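Local coordinates for protein malate dehydrogenase (Porphyromonas gingivalis, PDB 3FI9) that probably catalyses the NAD-dependent interconversion of malate and oxaloacetate, at residues Thr27-Met30 and Asn36-Leu39; Glu52-Cys57 and Leu62-Thr67. All blocks are in the same frame, centred on the assembly; numbering follows the deposited sequence.

Contact 1 (Thr27-Met30 and Asn36-Leu39)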
loop_
_atom_site.group_PDB
_atom_site.type_symbol
_atom_site.label_atom_id
_atom_site.label_comp_id
_atom_site.label_asym_id
_atom_site.label_seq_id
_atom_site.Cartn_x
_atom_site.Cartn_y
_atom_site.Cartn_z
ATOM N N THR A 27 4.799 -0.558 -2.096
ATOM C CA THR A 27 4.771 0.511 -3.082
ATOM C C THR A 27 5.903 0.395 -4.093
ATOM O O THR A 27 5.708 0.609 -5.320
ATOM C CB THR A 27 4.777 1.889 -2.375
ATOM O OG1 THR A 27 3.617 1.966 -1.531
ATOM C CG2 THR A 27 4.756 3.075 -3.399
ATOM N N ALA A 28 7.091 0.093 -3.599
ATOM C CA ALA A 28 8.244 -0.046 -4.499
ATOM C C ALA A 28 8.030 -1.200 -5.478
ATOM O O ALA A 28 8.344 -1.093 -6.675
ATOM C CB ALA A 28 9.502 -0.319 -3.674
ATOM N N ALA A 29 7.492 -2.296 -4.971
ATOM C CA ALA A 29 7.185 -3.439 -5.837
ATOM C C ALA A 29 6.109 -3.099 -6.860
ATOM O O ALA A 29 6.246 -3.428 -8.035
ATOM C CB ALA A 29 6.779 -4.664 -4.972
ATOM N N MET A 30 5.017 -2.442 -6.446
ATOM C CA MET A 30 4.004 -2.072 -7.432
ATOM C C MET A 30 4.555 -1.182 -8.523
ATOM O O MET A 30 4.158 -1.279 -9.698
ATOM C CB MET A 30 2.819 -1.324 -6.763
ATOM C CG MET A 30 1.933 -2.212 -5.893
ATOM S SD MET A 30 0.610 -1.376 -4.923
ATOM C CE MET A 30 -0.365 -0.783 -6.386
ATOM N N ASN A 36 15.312 -6.158 -7.563
ATOM C CA ASN A 36 16.201 -6.431 -6.442
ATOM C C ASN A 36 15.858 -5.509 -5.283
ATOM O O ASN A 36 16.504 -4.492 -5.029
ATOM C CB ASN A 36 17.644 -6.331 -6.923
ATOM C CG ASN A 36 17.917 -7.381 -8.008
ATOM O OD1 ASN A 36 17.733 -8.572 -7.756
ATOM N ND2 ASN A 36 18.252 -6.942 -9.228
ATOM N N LEU A 37 14.771 -5.859 -4.624
ATOM C CA LEU A 37 14.265 -5.058 -3.512
ATOM C C LEU A 37 14.652 -5.763 -2.231
ATOM O O LEU A 37 14.326 -6.931 -2.026
ATOM C CB LEU A 37 12.737 -4.961 -3.641
ATOM C CG LEU A 37 12.024 -4.208 -2.528
ATOM C CD1 LEU A 37 12.436 -2.780 -2.626
ATOM C CD2 LEU A 37 10.459 -4.385 -2.632
ATOM N N CYS A 38 15.383 -5.062 -1.364
ATOM C CA CYS A 38 15.905 -5.664 -0.147
ATOM C C CYS A 38 15.348 -4.975 1.091
ATOM O O CYS A 38 15.379 -3.733 1.190
ATOM C CB CYS A 38 17.439 -5.619 -0.176
ATOM S SG CYS A 38 18.232 -6.175 1.331
ATOM N N LEU A 39 14.805 -5.780 2.007
ATOM C CA LEU A 39 14.144 -5.264 3.197
ATOM C C LEU A 39 15.026 -5.506 4.413
ATOM O O LEU A 39 15.415 -6.671 4.705
ATOM C CB LEU A 39 12.783 -5.917 3.361
ATOM C CG LEU A 39 11.818 -5.876 2.166
ATOM C CD1 LEU A 39 10.452 -6.350 2.679
ATOM C CD2 LEU A 39 11.747 -4.431 1.620
#
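L37 reaches from its strand to the flank of helix 19-30, where its two methyl groups meet A28 and A29. The contact lies in the first beta-alpha-beta unit of the Rossmann-type NAD-binding domain: strand 10-14 leads into helix 19-30, and the chain returns through a short connection to strand 37-40, parallel to the first. N36 has its side chain turned from the helix; its ND2 is hydrogen-bonded to the carbonyl of E8, and its backbone is hydrogen-bonded to L11 of strand 10-14.

L37 then carries the whole apolar contact. Its CG stands anti to the backbone N (chi1 177°), which extends the side chain out of the sheet toward the helix and lets the fork of the isobutyl group divide between two successive residues. Alanine suits both helical places, because a short methyl lets the helix come close: the CA atoms of A29 and L37 are 7.6 Å apart. L11 of the adjoining strand touches both A28 and L37, so the same buried apolar layer continues across the sheet. C38 points to the other face of the sheet, and L39 returns to the helix-facing side, where it packs on A16, a predicted NAD(+)-binding residue, rather than on 27-30. No hydrogen bond crosses between the segments, as fits two elements whose backbone groups are engaged within helix and sheet. Of the two branches of L37, CD1 comes nearer, 4.0 Å from CB of A28, while CD2 lies 4.4 Å from CB of A29.

Contact 2 (Glu52-Cys57 and Leu62-Thr67)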
loop_
_atom_site.group_PDB
_atom_site.type_symbol
_atom_site.label_atom_id
_atom_site.label_comp_id
_atom_site.label_asym_id
_atom_site.label_seq_id
_atom_site.Cartn_x
_atom_site.Cartn_y
_atom_site.Cartn_z
ATOM N N GLU A 52 6.867 -12.161 3.913
ATOM C CA GLU A 52 5.881 -13.196 3.570
ATOM C C GLU A 52 4.686 -12.530 2.893
ATOM O O GLU A 52 4.223 -12.988 1.859
ATOM C CB GLU A 52 5.435 -13.996 4.809
ATOM C CG GLU A 52 6.533 -14.898 5.428
ATOM C CD GLU A 52 7.034 -16.041 4.515
ATOM O OE1 GLU A 52 7.199 -15.868 3.285
ATOM O OE2 GLU A 52 7.305 -17.136 5.045
ATOM N N GLU A 53 4.213 -11.425 3.443
ATOM C CA GLU A 53 3.099 -10.695 2.817
ATOM C C GLU A 53 3.444 -10.222 1.387
ATOM O O GLU A 53 2.634 -10.346 0.477
ATOM C CB GLU A 53 2.659 -9.536 3.702
ATOM C CG GLU A 53 1.700 -9.960 4.841
ATOM C CD GLU A 53 0.336 -9.265 4.710
ATOM O OE1 GLU A 53 -0.429 -9.570 3.776
ATOM O OE2 GLU A 53 0.065 -8.366 5.529
ATOM N N ILE A 54 4.636 -9.669 1.195
ATOM C CA ILE A 54 5.025 -9.197 -0.132
ATOM C C ILE A 54 5.091 -10.357 -1.115
ATOM O O ILE A 54 4.548 -10.300 -2.225
ATOM C CB ILE A 54 6.366 -8.460 -0.092
ATOM C CG1 ILE A 54 6.261 -7.316 0.962
ATOM C CG2 ILE A 54 6.801 -8.051 -1.526
ATOM C CD1 ILE A 54 5.135 -6.279 0.637
ATOM N N ARG A 55 5.721 -11.442 -0.676
ATOM C CA ARG A 55 5.790 -12.632 -1.503
ATOM C C ARG A 55 4.397 -13.139 -1.937
ATOM O O ARG A 55 4.231 -13.596 -3.050
ATOM C CB ARG A 55 6.518 -13.740 -0.743
ATOM C CG ARG A 55 8.014 -13.534 -0.670
ATOM C CD ARG A 55 8.548 -14.389 0.462
ATOM N NE ARG A 55 10.003 -14.418 0.490
ATOM C CZ ARG A 55 10.735 -15.094 1.389
ATOM N NH1 ARG A 55 10.147 -15.727 2.379
ATOM N NH2 ARG A 55 12.069 -15.090 1.337
ATOM N N HIS A 56 3.437 -13.088 -1.041
ATOM C CA HIS A 56 2.089 -13.561 -1.329
ATOM C C HIS A 56 1.257 -12.629 -2.240
ATOM O O HIS A 56 0.158 -13.004 -2.673
ATOM C CB HIS A 56 1.347 -13.800 -0.002
ATOM C CG HIS A 56 2.051 -14.755 0.927
ATOM N ND1 HIS A 56 1.689 -14.891 2.252
ATOM C CD2 HIS A 56 3.093 -15.610 0.725
ATOM C CE1 HIS A 56 2.493 -15.775 2.829
ATOM N NE2 HIS A 56 3.347 -16.223 1.922
ATOM N N CYS A 57 1.768 -11.424 -2.527
ATOM C CA CYS A 57 1.115 -10.544 -3.521
ATOM C C CYS A 57 1.338 -11.072 -4.924
ATOM O O CYS A 57 0.575 -10.753 -5.852
ATOM C CB CYS A 57 1.698 -9.138 -3.463
ATOM S SG CYS A 57 1.171 -8.276 -1.979
ATOM N N LEU A 62 9.844 -10.213 -9.201
ATOM C CA LEU A 62 10.462 -9.603 -8.033
ATOM C C LEU A 62 11.485 -10.571 -7.456
ATOM O O LEU A 62 11.187 -11.750 -7.315
ATOM C CB LEU A 62 9.414 -9.281 -6.965
ATOM C CG LEU A 62 9.883 -8.371 -5.833
ATOM C CD1 LEU A 62 10.229 -6.970 -6.380
ATOM C CD2 LEU A 62 8.818 -8.269 -4.749
ATOM N N ASN A 63 12.645 -10.071 -7.093
ATOM C CA ASN A 63 13.656 -10.859 -6.369
ATOM C C ASN A 63 13.779 -10.316 -4.927
ATOM O O ASN A 63 14.786 -9.688 -4.573
ATOM C CB ASN A 63 15.024 -10.690 -7.011
ATOM C CG ASN A 63 15.197 -11.496 -8.337
ATOM O OD1 ASN A 63 14.927 -12.708 -8.389
ATOM N ND2 ASN A 63 15.699 -10.820 -9.391
ATOM N N LEU A 64 12.767 -10.528 -4.109
ATOM C CA LEU A 64 12.763 -9.936 -2.780
ATOM C C LEU A 64 13.794 -10.625 -1.848
ATOM O O LEU A 64 13.897 -11.844 -1.823
ATOM C CB LEU A 64 11.378 -10.062 -2.171
ATOM C CG LEU A 64 11.149 -9.259 -0.890
ATOM C CD1 LEU A 64 10.904 -7.723 -1.209
ATOM C CD2 LEU A 64 9.944 -9.831 -0.092
ATOM N N THR A 65 14.535 -9.836 -1.089
ATOM C CA THR A 65 15.441 -10.356 -0.087
ATOM C C THR A 65 15.105 -9.644 1.222
ATOM O O THR A 65 14.574 -8.529 1.224
ATOM C CB THR A 65 16.966 -10.226 -0.435
ATOM O OG1 THR A 65 17.310 -8.881 -0.818
ATOM C CG2 THR A 65 17.412 -11.234 -1.545
ATOM N N PHE A 66 15.359 -10.298 2.342
ATOM C CA PHE A 66 15.224 -9.599 3.616
ATOM C C PHE A 66 16.316 -10.043 4.543
ATOM O O PHE A 66 16.802 -11.183 4.449
ATOM C CB PHE A 66 13.854 -9.750 4.241
ATOM C CG PHE A 66 13.481 -11.161 4.614
ATOM C CD1 PHE A 66 13.643 -11.616 5.926
ATOM C CD2 PHE A 66 12.953 -12.024 3.669
ATOM C CE1 PHE A 66 13.279 -12.922 6.271
ATOM C CE2 PHE A 66 12.588 -13.326 4.024
ATOM C CZ PHE A 66 12.758 -13.771 5.301
ATOM N N THR A 67 16.711 -9.141 5.432
ATOM C CA THR A 67 17.811 -9.425 6.328
ATOM C C THR A 67 17.834 -8.460 7.508
ATOM O O THR A 67 17.390 -7.292 7.402
ATOM C CB THR A 67 19.191 -9.392 5.553
ATOM O OG1 THR A 67 20.262 -9.693 6.456
ATOM C CG2 THR A 67 19.474 -8.011 4.961
HETATM O O HOH W 1 11.819 -13.528 -1.680
#
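The C-terminal part of helix 44-57 passes over the segment that enters strand 65-67, with the CA atoms of R55 and L64 7.6 Å apart and no direct hydrogen bond between the two segments. I54 is the apolar centre. Its CG2, anti to the backbone N, meets CD2 of L62 at 3.8 Å, and its CB lies 3.8 Å from CD2 of L64, whose side chain crosses it at about a right angle. The beta-branch suits this place because CG2, set close to the backbone, reaches both leucines while CG1 leads away.

R55 works at the more open margin. Its chain, extended from CG to NE, carries the guanidinium to F66, where NH2 is 3.3 Å from CE2. The ring atom sits over a guanidinium face, but the arginine meets the ring at its edge, with planes 69° apart, so this is not a cation-pi stack. NH1 gives a hydrogen bond of 3.1 Å to OE1 of E52, part of a salt bridge, which helps fix the guanidinium's rotation; E52 OE2 pairs with K164 of the second subunit. NE of R55 donates to a water, and that water gives a hydrogen bond to O of L64 (2.7 Å from the water oxygen). F66 lies near the predicted NAD(+)-binding residues A16 and D41. Such helix-on-strand packing is typical of the second beta-alpha-beta unit of a Rossmann fold, here at the edge strand of the sheet.

Contacts 1 and 2 belong to successive beta-alpha-beta units that share strand 37-40, and their centres are about 8 Å apart. Strands 37-40 and 65-67 are neighbours in the parallel part of the sheet, probably joined by backbone hydrogen bonds such as L39 N to T65 O at 2.9 Å. The layers also merge through side chains: L64 touches L37, and L62 touches A29. Contact 1, deeper in the sheet, is small, buried and purely apolar. Contact 2, at the outermost strand, has a similar aliphatic centre but adds charge and water along its partly exposed margin. Segments of both reach the second subunit, T27 and M30 by packing and E52 and E53 also by salt bridges.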